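Local coordinates for Mll8374 protein (Mesorhizobium loti, PDB 3B5E) that probably hydrolyses carboxylic esters as a serine esterase of the alpha/beta-hydrolase fold, at residues 16-21 with 89-94; 94-99 with 133-138; 195-198 with 203-206. All blocks are in the same frame, centred on the assembly; numbering follows the deposited sequence. Where two conformers were deposited one is given.

Contact 1 (16-21 with 89-94); sequences LAFPYR and LAETAA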
loop_
_atom_site.group_PDB
_atom_site.type_symbol
_atom_site.label_atom_id
_atom_site.label_comp_id
_atom_site.label_asym_id
_atom_site.label_seq_id
_atom_site.Cartn_x
_atom_site.Cartn_y
_atom_site.Cartn_z
ATOM N N LEU A 16 -15.898 6.878 8.432
ATOM C CA LEU A 16 -15.750 5.522 7.894
ATOM C C LEU A 16 -14.821 4.720 8.823
ATOM O O LEU A 16 -14.360 5.233 9.828
ATOM C CB LEU A 16 -15.250 5.563 6.434
ATOM C CG LEU A 16 -16.147 6.293 5.434
ATOM C CD1 LEU A 16 -15.630 6.176 3.982
ATOM C CD2 LEU A 16 -17.573 5.790 5.548
ATOM N N ALA A 17 -14.558 3.466 8.491
ATOM C CA ALA A 17 -13.829 2.560 9.393
ATOM C C ALA A 17 -12.397 3.009 9.683
ATOM O O ALA A 17 -11.884 2.744 10.759
ATOM C CB ALA A 17 -13.842 1.133 8.830
ATOM N N PHE A 18 -11.765 3.679 8.712
ATOM C CA PHE A 18 -10.406 4.211 8.845
ATOM C C PHE A 18 -10.445 5.711 8.654
ATOM O O PHE A 18 -11.146 6.186 7.773
ATOM C CB PHE A 18 -9.463 3.593 7.776
ATOM C CG PHE A 18 -9.113 2.163 8.044
ATOM C CD1 PHE A 18 -10.073 1.162 7.907
ATOM C CD2 PHE A 18 -7.843 1.808 8.467
ATOM C CE1 PHE A 18 -9.747 -0.161 8.177
ATOM C CE2 PHE A 18 -7.521 0.494 8.717
ATOM C CZ PHE A 18 -8.477 -0.481 8.596
ATOM N N PRO A 19 -9.690 6.470 9.470
ATOM C CA PRO A 19 -9.619 7.893 9.138
ATOM C C PRO A 19 -8.858 8.108 7.821
ATOM O O PRO A 19 -7.978 7.322 7.481
ATOM C CB PRO A 19 -8.862 8.514 10.316
ATOM C CG PRO A 19 -8.766 7.461 11.336
ATOM C CD PRO A 19 -8.875 6.152 10.649
ATOM N N TYR A 20 -9.242 9.135 7.076
ATOM C CA TYR A 20 -8.615 9.437 5.793
ATOM C C TYR A 20 -8.799 10.864 5.365
ATOM O O TYR A 20 -9.731 11.537 5.800
ATOM C CB TYR A 20 -9.076 8.482 4.674
ATOM C CG TYR A 20 -10.500 8.700 4.247
ATOM C CD1 TYR A 20 -11.563 8.303 5.060
ATOM C CD2 TYR A 20 -10.781 9.366 3.059
ATOM C CE1 TYR A 20 -12.889 8.535 4.675
ATOM C CE2 TYR A 20 -12.077 9.608 2.664
ATOM C CZ TYR A 20 -13.131 9.202 3.464
ATOM O OH TYR A 20 -14.415 9.481 3.019
ATOM N N ARG A 21 -7.905 11.307 4.482
ATOM C CA ARG A 21 -8.036 12.570 3.788
ATOM C C ARG A 21 -8.213 12.255 2.295
ATOM O O ARG A 21 -7.608 11.290 1.768
ATOM C CB ARG A 21 -6.785 13.411 3.970
ATOM C CG ARG A 21 -6.530 13.821 5.381
ATOM C CD ARG A 21 -5.219 14.571 5.451
ATOM N NE ARG A 21 -4.872 14.869 6.841
ATOM C CZ ARG A 21 -5.250 15.944 7.530
ATOM N NH1 ARG A 21 -5.981 16.913 6.996
ATOM N NH2 ARG A 21 -4.870 16.057 8.790
ATOM N N LEU A 89 -5.344 -10.173 9.962
ATOM C CA LEU A 89 -6.622 -10.623 9.411
ATOM C C LEU A 89 -7.753 -9.596 9.669
ATOM O O LEU A 89 -8.518 -9.278 8.747
ATOM C CB LEU A 89 -6.975 -12.001 9.944
ATOM C CG LEU A 89 -6.486 -13.235 9.157
ATOM C CD1 LEU A 89 -5.035 -13.145 8.694
ATOM C CD2 LEU A 89 -6.676 -14.467 10.003
ATOM N N ALA A 90 -7.821 -9.065 10.894
ATOM C CA ALA A 90 -8.895 -8.173 11.297
ATOM C C ALA A 90 -8.792 -6.848 10.563
ATOM O O ALA A 90 -9.793 -6.329 10.067
ATOM C CB ALA A 90 -8.898 -7.958 12.819
ATOM N N GLU A 91 -7.588 -6.299 10.519
ATOM C CA GLU A 91 -7.352 -4.978 9.928
ATOM C C GLU A 91 -7.456 -5.015 8.417
ATOM O O GLU A 91 -7.976 -4.083 7.802
ATOM C CB GLU A 91 -6.012 -4.418 10.414
ATOM C CG GLU A 91 -5.952 -4.179 11.933
ATOM C CD GLU A 91 -7.023 -3.208 12.420
ATOM O OE1 GLU A 91 -7.171 -2.109 11.843
ATOM O OE2 GLU A 91 -7.734 -3.562 13.380
ATOM N N THR A 92 -7.015 -6.115 7.821
ATOM C CA THR A 92 -7.131 -6.290 6.386
ATOM C C THR A 92 -8.623 -6.424 5.988
ATOM O O THR A 92 -9.054 -5.848 4.984
ATOM C CB THR A 92 -6.245 -7.467 5.885
ATOM O OG1 THR A 92 -4.894 -7.301 6.353
ATOM C CG2 THR A 92 -6.234 -7.556 4.379
ATOM N N ALA A 93 -9.411 -7.148 6.790
ATOM C CA ALA A 93 -10.863 -7.276 6.578
ATOM C C ALA A 93 -11.548 -5.919 6.697
ATOM O O ALA A 93 -12.405 -5.556 5.870
ATOM C CB ALA A 93 -11.473 -8.270 7.572
ATOM N N ALA A 94 -11.193 -5.179 7.743
ATOM C CA ALA A 94 -11.722 -3.842 7.946
ATOM C C ALA A 94 -11.363 -2.940 6.775
ATOM O O ALA A 94 -12.225 -2.214 6.263
ATOM C CB ALA A 94 -11.239 -3.263 9.265
#
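Phe18 reaches from the loop before edge strand 20-23 to helix 85-106, where it meets Glu91 and Ala94. The chain has the alpha/beta-hydrolase fold, a mainly parallel sheet flanked by helices, and this contact fastens the approach to its one antiparallel strand onto one of the flanking helices.

The apolar part consists of Phe18 and Ala94. CG of Phe18 stands beside the backbone N and anti to the carbonyl carbon (chi1 -73°), a rotamer that sends the ring outward to the helix. CE1 of Phe18 lies 3.6 Å from CB of Ala94. Alanine suits this position because its lone methyl group lets the ring come right up to the helix backbone, with CE1 of Phe18 only 3.5 Å from atom C of Ala94. The ring meets that backbone with its edge, while its partners in an aromatic cluster are Phe95, in an edge-to-face pair, and Phe98.

Two oxygens of Glu91 approach the ring, from different directions. The side chain of Glu91 bends at chi2, and its carboxylate plane is turned 62° from that of the ring. It is held by a salt bridge from OE1 to NE of Arg65, whose side chain also touches Phe18. OE1 of Glu91 lies off to one face of the ring, 3.9 Å from CZ of Phe18, a neighbour and not a bonding partner. That same ring carbon, CZ of Phe18, lies 3.7 Å from the backbone O of Glu91, which is found near the plane of the ring and at its edge.

Contact 2 (94-99 with 133-138); sequences AFAAFT and PGIVRL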
loop_
_atom_site.group_PDB
_atom_site.type_symbol
_atom_site.label_atom_id
_atom_site.label_comp_id
_atom_site.label_asym_id
_atom_site.label_seq_id
_atom_site.Cartn_x
_atom_site.Cartn_y
_atom_site.Cartn_z
ATOM N N ALA A 94 -11.193 -5.179 7.743
ATOM C CA ALA A 94 -11.722 -3.842 7.946
ATOM C C ALA A 94 -11.363 -2.940 6.775
ATOM O O ALA A 94 -12.225 -2.214 6.263
ATOM C CB ALA A 94 -11.239 -3.263 9.265
ATOM N N PHE A 95 -10.112 -2.998 6.322
ATOM C CA PHE A 95 -9.680 -2.131 5.219
ATOM C C PHE A 95 -10.362 -2.440 3.870
ATOM O O PHE A 95 -10.674 -1.506 3.099
ATOM C CB PHE A 95 -8.171 -2.142 5.085
ATOM C CG PHE A 95 -7.648 -1.032 4.220
ATOM C CD1 PHE A 95 -7.491 0.253 4.736
ATOM C CD2 PHE A 95 -7.363 -1.266 2.880
ATOM C CE1 PHE A 95 -7.017 1.289 3.938
ATOM C CE2 PHE A 95 -6.887 -0.244 2.069
ATOM C CZ PHE A 95 -6.731 1.044 2.598
ATOM N N ALA A 96 -10.579 -3.728 3.613
ATOM C CA ALA A 96 -11.288 -4.210 2.437
ATOM C C ALA A 96 -12.683 -3.566 2.380
ATOM O O ALA A 96 -13.058 -2.952 1.362
ATOM C CB ALA A 96 -11.379 -5.748 2.458
ATOM N N ALA A 97 -13.406 -3.661 3.502
ATOM C CA ALA A 97 -14.740 -3.046 3.645
ATOM C C ALA A 97 -14.652 -1.529 3.431
ATOM O O ALA A 97 -15.450 -0.961 2.687
ATOM C CB ALA A 97 -15.328 -3.365 4.999
ATOM N N PHE A 98 -13.653 -0.901 4.054
ATOM C CA PHE A 98 -13.401 0.529 3.912
ATOM C C PHE A 98 -13.180 0.970 2.458
ATOM O O PHE A 98 -13.706 2.026 2.027
ATOM C CB PHE A 98 -12.194 0.936 4.784
ATOM C CG PHE A 98 -11.663 2.318 4.484
ATOM C CD1 PHE A 98 -12.353 3.436 4.935
ATOM C CD2 PHE A 98 -10.505 2.496 3.740
ATOM C CE1 PHE A 98 -11.902 4.709 4.657
ATOM C CE2 PHE A 98 -10.030 3.768 3.448
ATOM C CZ PHE A 98 -10.731 4.894 3.918
ATOM N N THR A 99 -12.422 0.181 1.686
ATOM C CA THR A 99 -12.139 0.543 0.285
ATOM C C THR A 99 -13.439 0.672 -0.466
ATOM O O THR A 99 -13.641 1.624 -1.199
ATOM C CB THR A 99 -11.190 -0.450 -0.491
ATOM O OG1 THR A 99 -11.825 -1.717 -0.706
ATOM C CG2 THR A 99 -9.902 -0.632 0.233
ATOM N N PRO A 133 -9.381 -11.091 -2.290
ATOM C CA PRO A 133 -9.239 -10.910 -3.716
ATOM C C PRO A 133 -10.439 -10.187 -4.345
ATOM O O PRO A 133 -11.555 -10.212 -3.820
ATOM C CB PRO A 133 -9.142 -12.343 -4.237
ATOM C CG PRO A 133 -9.839 -13.161 -3.216
ATOM C CD PRO A 133 -9.523 -12.514 -1.923
ATOM N N GLY A 134 -10.180 -9.527 -5.460
ATOM C CA GLY A 134 -11.196 -8.811 -6.174
ATOM C C GLY A 134 -11.242 -7.331 -5.875
ATOM O O GLY A 134 -12.122 -6.648 -6.375
ATOM N N ILE A 135 -10.331 -6.840 -5.047
ATOM C CA ILE A 135 -10.271 -5.418 -4.715
ATOM C C ILE A 135 -9.084 -4.724 -5.408
ATOM O O ILE A 135 -9.272 -3.732 -6.132
ATOM C CB ILE A 135 -10.165 -5.204 -3.203
ATOM C CG1 ILE A 135 -11.431 -5.744 -2.530
ATOM C CG2 ILE A 135 -9.962 -3.716 -2.889
ATOM C CD1 ILE A 135 -11.357 -5.777 -1.059
ATOM N N VAL A 136 -7.884 -5.260 -5.185
ATOM C CA VAL A 136 -6.660 -4.703 -5.742
ATOM C C VAL A 136 -6.414 -5.197 -7.172
ATOM O O VAL A 136 -6.490 -6.398 -7.440
ATOM C CB VAL A 136 -5.468 -4.996 -4.817
ATOM C CG1 VAL A 136 -4.170 -4.371 -5.372
ATOM C CG2 VAL A 136 -5.755 -4.473 -3.404
ATOM N N ARG A 137 -6.170 -4.248 -8.086
ATOM C CA ARG A 137 -5.720 -4.522 -9.464
ATOM C C ARG A 137 -4.264 -4.099 -9.724
ATOM O O ARG A 137 -3.602 -4.666 -10.581
ATOM C CB ARG A 137 -6.583 -3.781 -10.491
ATOM C CG ARG A 137 -7.951 -4.395 -10.768
ATOM C CD ARG A 137 -8.980 -4.084 -9.664
ATOM N NE ARG A 137 -10.366 -4.032 -10.165
ATOM C CZ ARG A 137 -11.457 -3.968 -9.391
ATOM N NH1 ARG A 137 -11.353 -3.980 -8.064
ATOM N NH2 ARG A 137 -12.669 -3.906 -9.947
ATOM N N LEU A 138 -3.805 -3.099 -8.981
ATOM C CA LEU A 138 -2.487 -2.492 -9.145
ATOM C C LEU A 138 -1.959 -2.160 -7.761
ATOM O O LEU A 138 -2.651 -1.505 -6.984
ATOM C CB LEU A 138 -2.576 -1.196 -9.963
ATOM C CG LEU A 138 -2.955 -1.203 -11.456
ATOM C CD1 LEU A 138 -2.934 0.227 -12.013
ATOM C CD2 LEU A 138 -2.022 -2.101 -12.260
#
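Against helix 85-106, Ile135 of the loop 133-138 lays its two branches, CD1 at Ala96 and CG2 at Thr99, and this branched residue supplies all the loop's contact with 94-99. With chi1 at -63° the CG1 branch leaves on the side away from the carbonyl carbon, and a nearly straight chi2 (171°) carries the terminal methyl to the helix. There CD1 of Ile135 packs 3.5 Å from CB of Ala96, close enough that it also lies 3.8 Å from CA of Ala96. A small residue is fitting here, since it lets the methyl group rest almost on the helix backbone. The other branch, CG2 of Ile135, approaches OG1 of Thr99 to 3.5 Å.

That hydroxyl is buried, yet it is satisfied within its own helix: in the conformer described, one of two modelled, OG1 of Thr99 donates to O of Ala96 at 2.7 Å. With its polar group turned back on the helix in this way, threonine can border an aliphatic side chain.

Away from this tight spot the contact opens out. Ala97 points away from the loop and is exposed; Pro133 and Gly134, at the loop's start, are exposed too. The positive phi of Gly134 is tolerated because glycine lacks a CB that would press on the carbonyl oxygen of Pro133. Beyond Ile135, Arg137 folds back so that NH1 of Arg137 donates to O of Ile135 at 2.9 Å, from 42° above the carbonyl plane; its NH2 forms a salt bridge with Asp111.

Ile135 and Thr99 both also touch Phe115, while Leu128 touches Ala96, so the loop before strand 138-142 packs where helices 85-106 and 120-131 meet strand 113-118.

Contact 3 (195-198 with 203-206); sequences IPSG and DPDA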
loop_
_atom_site.group_PDB
_atom_site.type_symbol
_atom_site.label_atom_id
_atom_site.label_comp_id
_atom_site.label_asym_id
_atom_site.label_seq_id
_atom_site.Cartn_x
_atom_site.Cartn_y
_atom_site.Cartn_z
ATOM N N ILE A 195 17.061 -0.582 -5.662
ATOM C CA ILE A 195 17.653 0.737 -5.903
ATOM C C ILE A 195 18.724 0.940 -4.841
ATOM O O ILE A 195 18.769 0.173 -3.877
ATOM C CB ILE A 195 16.571 1.885 -5.958
ATOM C CG1 ILE A 195 15.755 2.024 -4.657
ATOM C CG2 ILE A 195 15.628 1.697 -7.172
ATOM C CD1 ILE A 195 14.923 3.396 -4.550
ATOM N N PRO A 196 19.645 1.883 -5.042
ATOM C CA PRO A 196 20.735 2.059 -4.052
ATOM C C PRO A 196 20.314 2.542 -2.659
ATOM O O PRO A 196 21.102 2.442 -1.716
ATOM C CB PRO A 196 21.674 3.074 -4.729
ATOM C CG PRO A 196 21.322 2.962 -6.220
ATOM C CD PRO A 196 19.859 2.695 -6.256
ATOM N N SER A 197 19.088 3.029 -2.544
ATOM C CA SER A 197 18.534 3.520 -1.277
ATOM C C SER A 197 18.485 2.487 -0.166
ATOM O O SER A 197 18.566 1.266 -0.392
ATOM C CB SER A 197 17.116 4.082 -1.513
ATOM O OG SER A 197 17.231 5.153 -2.393
ATOM N N GLY A 198 18.404 2.989 1.063
ATOM C CA GLY A 198 18.086 2.157 2.201
ATOM C C GLY A 198 16.599 1.953 2.402
ATOM O O GLY A 198 15.818 1.841 1.451
ATOM N N ASP A 203 12.540 10.387 -3.990
ATOM C CA ASP A 203 12.390 10.617 -5.426
ATOM C C ASP A 203 12.698 9.446 -6.351
ATOM O O ASP A 203 11.986 9.265 -7.348
ATOM C CB ASP A 203 13.222 11.824 -5.865
ATOM C CG ASP A 203 12.761 13.150 -5.203
ATOM O OD1 ASP A 203 11.514 13.342 -5.018
ATOM O OD2 ASP A 203 13.681 13.976 -4.872
ATOM N N PRO A 204 13.748 8.650 -6.052
ATOM C CA PRO A 204 13.954 7.452 -6.871
ATOM C C PRO A 204 12.750 6.504 -6.905
ATOM O O PRO A 204 12.482 5.896 -7.942
ATOM C CB PRO A 204 15.161 6.752 -6.206
ATOM C CG PRO A 204 15.849 7.834 -5.452
ATOM C CD PRO A 204 14.762 8.766 -4.987
ATOM N N ASP A 205 12.045 6.373 -5.790
ATOM C CA ASP A 205 10.834 5.557 -5.744
ATOM C C ASP A 205 9.741 6.121 -6.606
ATOM O O ASP A 205 9.125 5.394 -7.379
ATOM C CB ASP A 205 10.342 5.375 -4.312
ATOM C CG ASP A 205 11.402 4.745 -3.445
ATOM O OD1 ASP A 205 11.472 3.508 -3.511
ATOM O OD2 ASP A 205 12.202 5.464 -2.791
ATOM N N ALA A 206 9.529 7.433 -6.509
ATOM C CA ALA A 206 8.506 8.120 -7.315
ATOM C C ALA A 206 8.761 7.976 -8.809
ATOM O O ALA A 206 7.838 7.715 -9.576
ATOM C CB ALA A 206 8.463 9.566 -6.972
HETATM O O HOH W 1 14.904 6.354 -2.518
#
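Ile195, the last residue of strand 189-195, lays its terminal methyl across both Pro204 and Asp205 in the first turn of helix 203-214. CG1 takes the crowded position between the backbone N and the carbonyl carbon (chi1 60°), which carries CD1 of Ile195 to 3.7 Å from CB of Pro204, with the two side chains crossing at about a right angle. Proline suits a first helical turn, where a backbone N-H would have no helical acceptor, and its ring offers the methyl a rigid apolar surface.

On Asp205, OD1 lies 3.6 Å from CD1 of Ile195, but the carboxylate has better partners: OD1 is bound in a salt bridge to Arg143, and OD2 accepts from N of Gly202. A water links the segments, donating to OD2 of Asp205 at 2.9 Å and hydrogen-bonded to OG of Ser197 at 2.6 Å. A short polar serine fits this wet edge, close to the residues of a probable Ser-His-Asp triad.

Ile164 of strand 160-166 is touched by Ile195 and Asp205 alike, seating the start of helix 203-214 on the last two strands of the sheet.

Contacts 1 and 2 share Ala94 and both use helix 85-106, their centres about 10 Å apart; they also touch, through the rings of Phe18 and Tyr20 against Phe95 and Phe98. Contact 2 is the buried one, with methyl groups packed on one another and beside a hydroxyl bonded within its own helix. Contact 1 is partly buried and sets an aromatic ring edge against helix backbone, with a carboxylate alongside that is paired to an arginine. Contact 3 has its centre about 27 and 28 Å from those of contacts 2 and 1, at the edge strand opposite that of contact 1. Likewise only partly buried, it alone joins its segments through water, and it joins neighbours along the chain.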